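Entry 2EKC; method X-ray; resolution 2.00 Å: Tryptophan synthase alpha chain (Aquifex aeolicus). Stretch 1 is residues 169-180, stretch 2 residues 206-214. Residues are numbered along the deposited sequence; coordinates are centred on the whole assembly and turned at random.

Stretch 1 169-180: AADEMTYFVSVT
Stretch 2, residues 206-214: DKPVVVGFG

Strands 174-177 and 209-212 run parallel, their axes 29° apart, with T174, Y175, F176 and V177 paired in register with V209, V210, V211 and G212 (CA-CA 4.8-5.2 Å). The extended backbones (phi/psi near -120/140; V177 -88/146, G212 -128/-176) bond through alternate residues on both sides, T174, F176 and S178 with P208, V210 and G212: T174 N to P208 O, V210 N to T174 O, F176 N to V210 O and S178 N to G212 O are each 3.0 Å, and G212 N to F176 O is 3.1 Å.

Side chains alternate between faces. T174 (p), F176 (m, chi2 64°), V209 (p) and V211 (t) share one; F176 CD1 lies 3.6 Å from V209 CG2. On the other, Y175 (t, chi2 66°) packs beside V210 (m), with Y175 CD1 3.6 Å from V210 CG2, and reaches over G212, where an ideal CB would sit 2.3 Å from Y175 OH; glycine leaves that space to the phenol. M173 (p, t, m) brings CE to 3.5 Å from V210 CG2.

Before the strands, K207 (m, t, t, p) extends along A170, its CD 3.8 Å from A170 CB. Beyond them, F213 turns to phi/psi 79/121. The p rotamer of S178 directs OG to donate to F213 O (2.8 Å), while V179 (p) places CG1 3.4 Å from CE2 of F213 (t, chi2 76°), an apolar contact.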

ATOM      1  N   ALA A 169       3.531  14.929   8.500  1.00 25.04           N
ATOM      2  CA  ALA A 169       2.238  14.256   8.454  1.00 25.12           C
ATOM      3  C   ALA A 169       2.371  12.737   8.542  1.00 24.33           C
ATOM      4  O   ALA A 169       1.439  12.049   8.951  1.00 26.18           O
ATOM      5  CB  ALA A 169       1.499  14.634   7.177  1.00 24.86           C
ATOM      6  N   ALA A 170       3.530  12.219   8.156  1.00 23.30           N
ATOM      7  CA  ALA A 170       3.761  10.781   8.182  1.00 22.20           C
ATOM      8  C   ALA A 170       4.130  10.271   9.572  1.00 21.74           C
ATOM      9  O   ALA A 170       4.982  10.842  10.252  1.00 20.50           O
ATOM     10  CB  ALA A 170       4.860  10.411   7.187  1.00 21.88           C
ATOM     11  N   ASP A 171       3.475   9.196   9.994  1.00 21.23           N
ATOM     12  CA  ASP A 171       3.766   8.608  11.293  1.00 21.77           C
ATOM     13  C   ASP A 171       4.990   7.705  11.190  1.00 20.90           C
ATOM     14  O   ASP A 171       5.864   7.733  12.056  1.00 20.64           O
ATOM     15  CB  ASP A 171       2.582   7.773  11.802  1.00 22.15           C
ATOM     16  CG  ASP A 171       1.388   8.622  12.188  1.00 25.46           C
ATOM     17  OD1 ASP A 171       1.563   9.570  12.979  1.00 27.13           O
ATOM     18  OD2 ASP A 171       0.270   8.331  11.707  1.00 24.94           O
ATOM     19  N   GLU A 172       5.052   6.906  10.127  1.00 18.44           N
ATOM     20  CA  GLU A 172       6.158   5.971   9.955  1.00 17.82           C
ATOM     21  C   GLU A 172       6.724   5.859   8.541  1.00 16.74           C
ATOM     22  O   GLU A 172       7.859   5.424   8.359  1.00 16.51           O
ATOM     23  CB  GLU A 172       5.717   4.582  10.409  1.00 18.17           C
ATOM     24  CG  GLU A 172       5.302   4.495  11.874  1.00 20.17           C
ATOM     25  CD  GLU A 172       4.598   3.190  12.182  1.00 21.61           C
ATOM     26  OE1 GLU A 172       3.381   3.087  11.893  1.00 21.42           O
ATOM     27  OE2 GLU A 172       5.264   2.264  12.693  1.00 20.94           O
ATOM     28  N   MET A 173       5.937   6.231   7.539  1.00 17.03           N
ATOM     29  CA  MET A 173       6.409   6.126   6.164  1.00 16.29           C
ATOM     30  C   MET A 173       5.634   7.017   5.205  1.00 16.67           C
ATOM     31  O   MET A 173       4.557   7.522   5.532  1.00 16.29           O
ATOM     32  CB  MET A 173       6.297   4.677   5.689  1.00 16.01           C
ATOM     33  CG  MET A 173       4.856   4.191   5.593  1.00 17.25           C
ATOM     34  SD  MET A 173       4.714   2.537   4.919  1.00 17.85           S
ATOM     35  CE  MET A 173       5.072   2.840   3.213  1.00 18.20           C
ATOM     36  N   THR A 174       6.190   7.190   4.009  1.00 16.71           N
ATOM     37  CA  THR A 174       5.571   8.009   2.977  1.00 16.95           C
ATOM     38  C   THR A 174       5.532   7.238   1.664  1.00 16.56           C
ATOM     39  O   THR A 174       6.296   6.294   1.461  1.00 13.48           O
ATOM     40  CB  THR A 174       6.358   9.317   2.736  1.00 18.34           C
ATOM     41  OG1 THR A 174       7.671   9.005   2.258  1.00 19.82           O
ATOM     42  CG2 THR A 174       6.470  10.123   4.021  1.00 18.32           C
ATOM     43  N   TYR A 175       4.638   7.654   0.778  1.00 17.29           N
ATOM     44  CA  TYR A 175       4.493   7.024  -0.523  1.00 18.72           C
ATOM     45  C   TYR A 175       4.527   8.071  -1.632  1.00 17.19           C
ATOM     46  O   TYR A 175       3.744   9.020  -1.617  1.00 17.15           O
ATOM     47  CB  TYR A 175       3.167   6.255  -0.610  1.00 22.48           C
ATOM     48  CG  TYR A 175       2.885   5.737  -2.005  1.00 27.55           C
ATOM     49  CD1 TYR A 175       3.696   4.758  -2.582  1.00 29.28           C
ATOM     50  CD2 TYR A 175       1.857   6.278  -2.780  1.00 31.38           C
ATOM     51  CE1 TYR A 175       3.498   4.332  -3.899  1.00 31.24           C
ATOM     52  CE2 TYR A 175       1.649   5.860  -4.103  1.00 34.17           C
ATOM     53  CZ  TYR A 175       2.478   4.888  -4.655  1.00 34.30           C
ATOM     54  OH  TYR A 175       2.300   4.488  -5.964  1.00 35.61           O
ATOM     55  N   PHE A 176       5.438   7.898  -2.586  1.00 15.19           N
ATOM     56  CA  PHE A 176       5.542   8.809  -3.720  1.00 16.75           C
ATOM     57  C   PHE A 176       5.224   8.052  -5.003  1.00 19.64           C
ATOM     58  O   PHE A 176       5.573   6.882  -5.137  1.00 17.38           O
ATOM     59  CB  PHE A 176       6.959   9.379  -3.853  1.00 15.95           C
ATOM     60  CG  PHE A 176       7.229  10.571  -2.988  1.00 16.94           C
ATOM     61  CD1 PHE A 176       7.204  10.466  -1.603  1.00 16.41           C
ATOM     62  CD2 PHE A 176       7.538  11.800  -3.563  1.00 17.22           C
ATOM     63  CE1 PHE A 176       7.490  11.576  -0.797  1.00 18.68           C
ATOM     64  CE2 PHE A 176       7.825  12.912  -2.769  1.00 17.73           C
ATOM     65  CZ  PHE A 176       7.802  12.801  -1.387  1.00 15.41           C
ATOM     66  N   VAL A 177       4.563   8.722  -5.940  1.00 23.78           N
ATOM     67  CA  VAL A 177       4.254   8.119  -7.233  1.00 27.17           C
ATOM     68  C   VAL A 177       5.480   8.412  -8.106  1.00 28.40           C
ATOM     69  O   VAL A 177       6.109   9.458  -7.955  1.00 28.25           O
ATOM     70  CB  VAL A 177       2.996   8.745  -7.858  1.00 28.21           C
ATOM     71  CG1 VAL A 177       1.800   8.470  -6.963  1.00 30.84           C
ATOM     72  CG2 VAL A 177       3.186  10.245  -8.043  1.00 28.52           C
ATOM     73  N   SER A 178       5.817   7.500  -9.012  1.00 29.76           N
ATOM     74  CA  SER A 178       7.005   7.667  -9.845  1.00 32.00           C
ATOM     75  C   SER A 178       6.880   8.553 -11.080  1.00 34.28           C
ATOM     76  O   SER A 178       7.893   8.964 -11.647  1.00 33.50           O
ATOM     77  CB  SER A 178       7.531   6.297 -10.283  1.00 31.22           C
ATOM     78  OG  SER A 178       6.695   5.726 -11.272  1.00 30.65           O
ATOM     79  N   VAL A 179       5.654   8.847 -11.500  1.00 35.96           N
ATOM     80  CA  VAL A 179       5.451   9.669 -12.689  1.00 38.75           C
ATOM     81  C   VAL A 179       4.679  10.948 -12.377  1.00 40.35           C
ATOM     82  O   VAL A 179       3.960  11.025 -11.381  1.00 39.76           O
ATOM     83  CB  VAL A 179       4.697   8.871 -13.788  1.00 38.65           C
ATOM     84  CG1 VAL A 179       3.255   8.652 -13.373  1.00 39.17           C
ATOM     85  CG2 VAL A 179       4.773   9.604 -15.121  1.00 39.53           C
ATOM     86  N   THR A 180       4.837  11.948 -13.240  1.00 42.37           N
ATOM     87  CA  THR A 180       4.172  13.236 -13.079  1.00 44.84           C
ATOM     88  C   THR A 180       2.664  13.143 -13.284  1.00 46.42           C
ATOM     89  O   THR A 180       1.979  14.159 -13.413  1.00 46.66           O
ATOM     90  CB  THR A 180       4.744  14.278 -14.063  1.00 44.81           C
ATOM     91  OG1 THR A 180       4.563  13.818 -15.408  1.00 44.58           O
ATOM     92  CG2 THR A 180       6.228  14.489 -13.805  1.00 44.15           C
ATOM     93  N   ASP A 206      13.619  11.942   7.429  1.00 23.98           N
ATOM     94  CA  ASP A 206      14.303  10.704   7.776  1.00 24.98           C
ATOM     95  C   ASP A 206      13.389   9.480   7.728  1.00 24.32           C
ATOM     96  O   ASP A 206      13.849   8.348   7.890  1.00 23.93           O
ATOM     97  CB  ASP A 206      14.922  10.822   9.170  1.00 27.86           C
ATOM     98  CG  ASP A 206      16.075  11.804   9.210  1.00 32.31           C
ATOM     99  OD1 ASP A 206      17.031  11.625   8.423  1.00 31.53           O
ATOM    100  OD2 ASP A 206      16.027  12.752  10.024  1.00 36.23           O
ATOM    101  N   LYS A 207      12.099   9.698   7.499  1.00 20.51           N
ATOM    102  CA  LYS A 207      11.158   8.584   7.455  1.00 20.07           C
ATOM    103  C   LYS A 207      11.262   7.808   6.139  1.00 18.50           C
ATOM    104  O   LYS A 207      11.454   8.393   5.077  1.00 18.12           O
ATOM    105  CB  LYS A 207       9.729   9.095   7.652  1.00 20.82           C
ATOM    106  CG  LYS A 207       9.545   9.926   8.919  1.00 23.02           C
ATOM    107  CD  LYS A 207       8.077  10.070   9.272  1.00 26.61           C
ATOM    108  CE  LYS A 207       7.888  10.844  10.571  1.00 27.10           C
ATOM    109  NZ  LYS A 207       8.169  12.293  10.404  1.00 30.39           N
ATOM    110  N   PRO A 208      11.143   6.474   6.200  1.00 16.29           N
ATOM    111  CA  PRO A 208      11.230   5.659   4.983  1.00 15.64           C
ATOM    112  C   PRO A 208      10.238   6.078   3.906  1.00 15.88           C
ATOM    113  O   PRO A 208       9.153   6.591   4.202  1.00 16.18           O
ATOM    114  CB  PRO A 208      10.984   4.237   5.493  1.00 15.36           C
ATOM    115  CG  PRO A 208      10.189   4.441   6.754  1.00 16.74           C
ATOM    116  CD  PRO A 208      10.865   5.631   7.377  1.00 17.04           C
ATOM    117  N   VAL A 209      10.620   5.868   2.653  1.00 14.29           N
ATOM    118  CA  VAL A 209       9.762   6.229   1.540  1.00 14.36           C
ATOM    119  C   VAL A 209       9.692   5.097   0.530  1.00 14.16           C
ATOM    120  O   VAL A 209      10.712   4.505   0.184  1.00 14.50           O
ATOM    121  CB  VAL A 209      10.268   7.523   0.839  1.00 15.08           C
ATOM    122  CG1 VAL A 209      11.720   7.361   0.399  1.00 16.77           C
ATOM    123  CG2 VAL A 209       9.386   7.846  -0.365  1.00 16.96           C
ATOM    124  N   VAL A 210       8.478   4.779   0.085  1.00 14.58           N
ATOM    125  CA  VAL A 210       8.281   3.737  -0.913  1.00 13.92           C
ATOM    126  C   VAL A 210       7.799   4.416  -2.193  1.00 14.55           C
ATOM    127  O   VAL A 210       7.093   5.427  -2.145  1.00 13.27           O
ATOM    128  CB  VAL A 210       7.248   2.664  -0.450  1.00 15.07           C
ATOM    129  CG1 VAL A 210       7.786   1.916   0.764  1.00 17.01           C
ATOM    130  CG2 VAL A 210       5.917   3.309  -0.128  1.00 17.50           C
ATOM    131  N   VAL A 211       8.198   3.869  -3.333  1.00 14.75           N
ATOM    132  CA  VAL A 211       7.834   4.439  -4.624  1.00 16.06           C
ATOM    133  C   VAL A 211       7.049   3.436  -5.458  1.00 18.12           C
ATOM    134  O   VAL A 211       7.433   2.273  -5.570  1.00 15.48           O
ATOM    135  CB  VAL A 211       9.103   4.873  -5.389  1.00 16.64           C
ATOM    136  CG1 VAL A 211       8.756   5.307  -6.802  1.00 16.54           C
ATOM    137  CG2 VAL A 211       9.779   6.008  -4.637  1.00 15.73           C
ATOM    138  N   GLY A 212       5.953   3.896  -6.048  1.00 20.58           N
ATOM    139  CA  GLY A 212       5.137   3.007  -6.850  1.00 25.77           C
ATOM    140  C   GLY A 212       4.820   3.490  -8.250  1.00 28.44           C
ATOM    141  O   GLY A 212       5.285   4.544  -8.687  1.00 30.15           O
ATOM    142  N   PHE A 213       4.004   2.694  -8.935  1.00 32.12           N
ATOM    143  CA  PHE A 213       3.562   2.934 -10.304  1.00 34.55           C
ATOM    144  C   PHE A 213       4.625   2.557 -11.322  1.00 35.70           C
ATOM    145  O   PHE A 213       5.739   3.080 -11.295  1.00 35.25           O
ATOM    146  CB  PHE A 213       3.168   4.396 -10.532  1.00 36.40           C
ATOM    147  CG  PHE A 213       2.621   4.652 -11.911  1.00 39.27           C
ATOM    148  CD1 PHE A 213       1.323   4.270 -12.239  1.00 40.25           C
ATOM    149  CD2 PHE A 213       3.425   5.204 -12.903  1.00 40.15           C
ATOM    150  CE1 PHE A 213       0.835   4.432 -13.537  1.00 40.62           C
ATOM    151  CE2 PHE A 213       2.947   5.370 -14.203  1.00 40.94           C
ATOM    152  CZ  PHE A 213       1.650   4.982 -14.519  1.00 40.25           C
ATOM    153  N   GLY A 214       4.272   1.642 -12.217  1.00 36.76           N
ATOM    154  CA  GLY A 214       5.199   1.226 -13.252  1.00 37.44           C
ATOM    155  C   GLY A 214       6.208   0.160 -12.874  1.00 37.49           C
ATOM    156  O   GLY A 214       7.247   0.043 -13.521  1.00 38.01           O
TER
HETATM  157  O   HOH W   1       1.918   1.544  -7.035  1.00 44.99           O